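Local coordinates for COMB10 (Helicobacter pylori, PDB 2BHV), which probably serves as a VirB10-like core subunit of the Com type IV secretion system, here as the subunit's periplasmic domain, at residues A[96-101]-A[209-214]. Sequence-based numbering, arbitrary orientation.
Sequences NKMGEY and KIAPIV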
loop_
_atom_site.group_PDB
_atom_site.type_symbol
_atom_site.label_atom_id
_atom_site.label_comp_id
_atom_site.label_asym_id
_atom_site.label_seq_id
_atom_site.Cartn_x
_atom_site.Cartn_y
_atom_site.Cartn_z
ATOM N N ASN A 96 -11.367 -1.797 10.070
ATOM C CA ASN A 96 -10.419 -2.082 8.996
ATOM C C ASN A 96 -11.046 -2.687 7.715
ATOM O O ASN A 96 -11.117 -3.915 7.570
ATOM C CB ASN A 96 -9.281 -2.977 9.526
ATOM C CG ASN A 96 -8.376 -2.258 10.537
ATOM O OD1 ASN A 96 -8.098 -1.054 10.407
ATOM N ND2 ASN A 96 -7.906 -3.000 11.543
ATOM N N LYS A 97 -11.519 -1.823 6.805
ATOM C CA LYS A 97 -11.596 -2.163 5.359
ATOM C C LYS A 97 -10.133 -2.161 4.902
ATOM O O LYS A 97 -9.637 -1.167 4.334
ATOM C CB LYS A 97 -12.420 -1.137 4.550
ATOM C CG LYS A 97 -13.949 -1.273 4.660
ATOM C CD LYS A 97 -14.574 -1.877 3.396
ATOM C CE LYS A 97 -14.507 -3.405 3.408
ATOM N NZ LYS A 97 -15.043 -4.020 2.155
ATOM N N MET A 98 -9.460 -3.286 5.175
ATOM C CA MET A 98 -8.002 -3.307 5.428
ATOM C C MET A 98 -7.083 -2.895 4.260
ATOM O O MET A 98 -7.474 -2.943 3.075
ATOM C CB MET A 98 -7.554 -4.594 6.171
ATOM C CG MET A 98 -7.259 -4.350 7.691
ATOM S SD MET A 98 -7.280 -5.757 8.880
ATOM C CE MET A 98 -6.138 -6.942 8.138
ATOM N N GLY A 99 -5.865 -2.488 4.627
ATOM C CA GLY A 99 -5.110 -1.504 3.855
ATOM C C GLY A 99 -5.429 -0.149 4.471
ATOM O O GLY A 99 -4.593 0.436 5.181
ATOM N N GLU A 100 -6.656 0.321 4.224
ATOM C CA GLU A 100 -7.181 1.538 4.848
ATOM C C GLU A 100 -7.473 1.376 6.343
ATOM O O GLU A 100 -7.791 0.281 6.824
ATOM C CB GLU A 100 -8.438 2.023 4.118
ATOM C CG GLU A 100 -9.042 3.315 4.687
ATOM C CD GLU A 100 -9.717 4.178 3.627
ATOM O OE1 GLU A 100 -10.119 3.636 2.573
ATOM O OE2 GLU A 100 -9.841 5.406 3.848
ATOM N N TYR A 101 -7.367 2.496 7.056
ATOM C CA TYR A 101 -7.585 2.570 8.491
ATOM C C TYR A 101 -8.867 3.376 8.730
ATOM O O TYR A 101 -9.121 4.382 8.052
ATOM C CB TYR A 101 -6.369 3.254 9.118
ATOM C CG TYR A 101 -6.513 3.742 10.544
ATOM C CD1 TYR A 101 -7.287 4.865 10.855
ATOM C CD2 TYR A 101 -5.825 3.109 11.587
ATOM C CE1 TYR A 101 -7.399 5.326 12.183
ATOM C CE2 TYR A 101 -5.929 3.558 12.910
ATOM C CZ TYR A 101 -6.712 4.666 13.200
ATOM O OH TYR A 101 -6.807 5.104 14.500
ATOM N N LYS A 209 -2.552 -5.334 1.728
ATOM C CA LYS A 209 -3.850 -5.937 2.077
ATOM C C LYS A 209 -4.065 -5.997 3.596
ATOM O O LYS A 209 -5.090 -5.527 4.096
ATOM C CB LYS A 209 -4.046 -7.331 1.431
ATOM C CG LYS A 209 -4.826 -7.342 0.087
ATOM C CD LYS A 209 -5.804 -8.530 0.030
ATOM C CE LYS A 209 -5.960 -9.114 -1.377
ATOM N NZ LYS A 209 -6.680 -8.219 -2.325
ATOM N N ILE A 210 -3.109 -6.566 4.324
ATOM C CA ILE A 210 -3.141 -6.478 5.783
ATOM C C ILE A 210 -2.694 -5.060 6.214
ATOM O O ILE A 210 -1.902 -4.417 5.520
ATOM C CB ILE A 210 -2.314 -7.610 6.452
ATOM C CG1 ILE A 210 -2.681 -8.964 5.817
ATOM C CG2 ILE A 210 -2.539 -7.629 7.980
ATOM C CD1 ILE A 210 -1.915 -10.173 6.370
ATOM N N ALA A 211 -3.244 -4.569 7.330
ATOM C CA ALA A 211 -2.994 -3.192 7.796
ATOM C C ALA A 211 -2.039 -3.203 8.975
ATOM O O ALA A 211 -1.944 -4.218 9.659
ATOM C CB ALA A 211 -4.309 -2.503 8.184
ATOM N N PRO A 212 -1.327 -2.077 9.221
ATOM C CA PRO A 212 -0.401 -2.088 10.358
ATOM C C PRO A 212 -1.134 -1.819 11.654
ATOM O O PRO A 212 -2.253 -1.309 11.650
ATOM C CB PRO A 212 0.567 -0.940 10.044
ATOM C CG PRO A 212 -0.241 0.022 9.223
ATOM C CD PRO A 212 -1.328 -0.773 8.522
ATOM N N ILE A 213 -0.514 -2.184 12.759
ATOM C CA ILE A 213 -1.032 -1.801 14.043
ATOM C C ILE A 213 -0.777 -0.307 14.198
ATOM O O ILE A 213 0.326 0.179 13.963
ATOM C CB ILE A 213 -0.377 -2.593 15.201
ATOM C CG1 ILE A 213 -0.181 -4.068 14.818
ATOM C CG2 ILE A 213 -1.216 -2.460 16.483
ATOM C CD1 ILE A 213 1.180 -4.378 14.186
ATOM N N VAL A 214 -1.823 0.419 14.542
ATOM C CA VAL A 214 -1.716 1.832 14.804
ATOM C C VAL A 214 -2.156 2.115 16.233
ATOM O O VAL A 214 -3.260 1.759 16.645
ATOM C CB VAL A 214 -2.582 2.644 13.858
ATOM C CG1 VAL A 214 -2.492 4.120 14.206
ATOM C CG2 VAL A 214 -2.159 2.415 12.443
#
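Tyr101 and Val214 form the buried end of this contact: ring atom CE2 of Tyr101 lies 3.6 Å from CB of Val214, and CG2 of Val214 is 3.8 Å from Tyr101 CD2. The phenol ring is carried there with CG anti to the backbone N (chi1 166°), and the two side chains cross obliquely. The CD2-CE2 side of the ring meets the branch point and both methyls of the valine, CG1 near CE2 and CG2 near CD2. The backbone N of Val214 also hydrogen-bonds to Ser58 OG. The middle is filled by Ala211, whose methyl reaches Met98 CG at 3.5 Å and lies near the backbone N of Gly99. The outer end is the solvent side. The Met98 chain bends at chi3 (54°), and its CE sits 3.7 Å from Ile210 CG2, the two exposed side chains running side by side. Here the Lys209 carbonyl O is 3.2 Å from Gly99 N, but the approach is too bent to count as a hydrogen bond, and none joins the two segments. The second subunit adds packing, with its Val200 on Tyr101 and its Leu204 on Pro212, while its Asn201 ND2 donates a hydrogen bond to Tyr101 O. The arrangement is that of a β-hairpin loop, with an inverse gamma turn centred on Lys97 between strands 87-94 and 103-111, packed by apolar side chains against the linker from projecting helix 196-209 back to strand 215-216 of this VirB10-family domain.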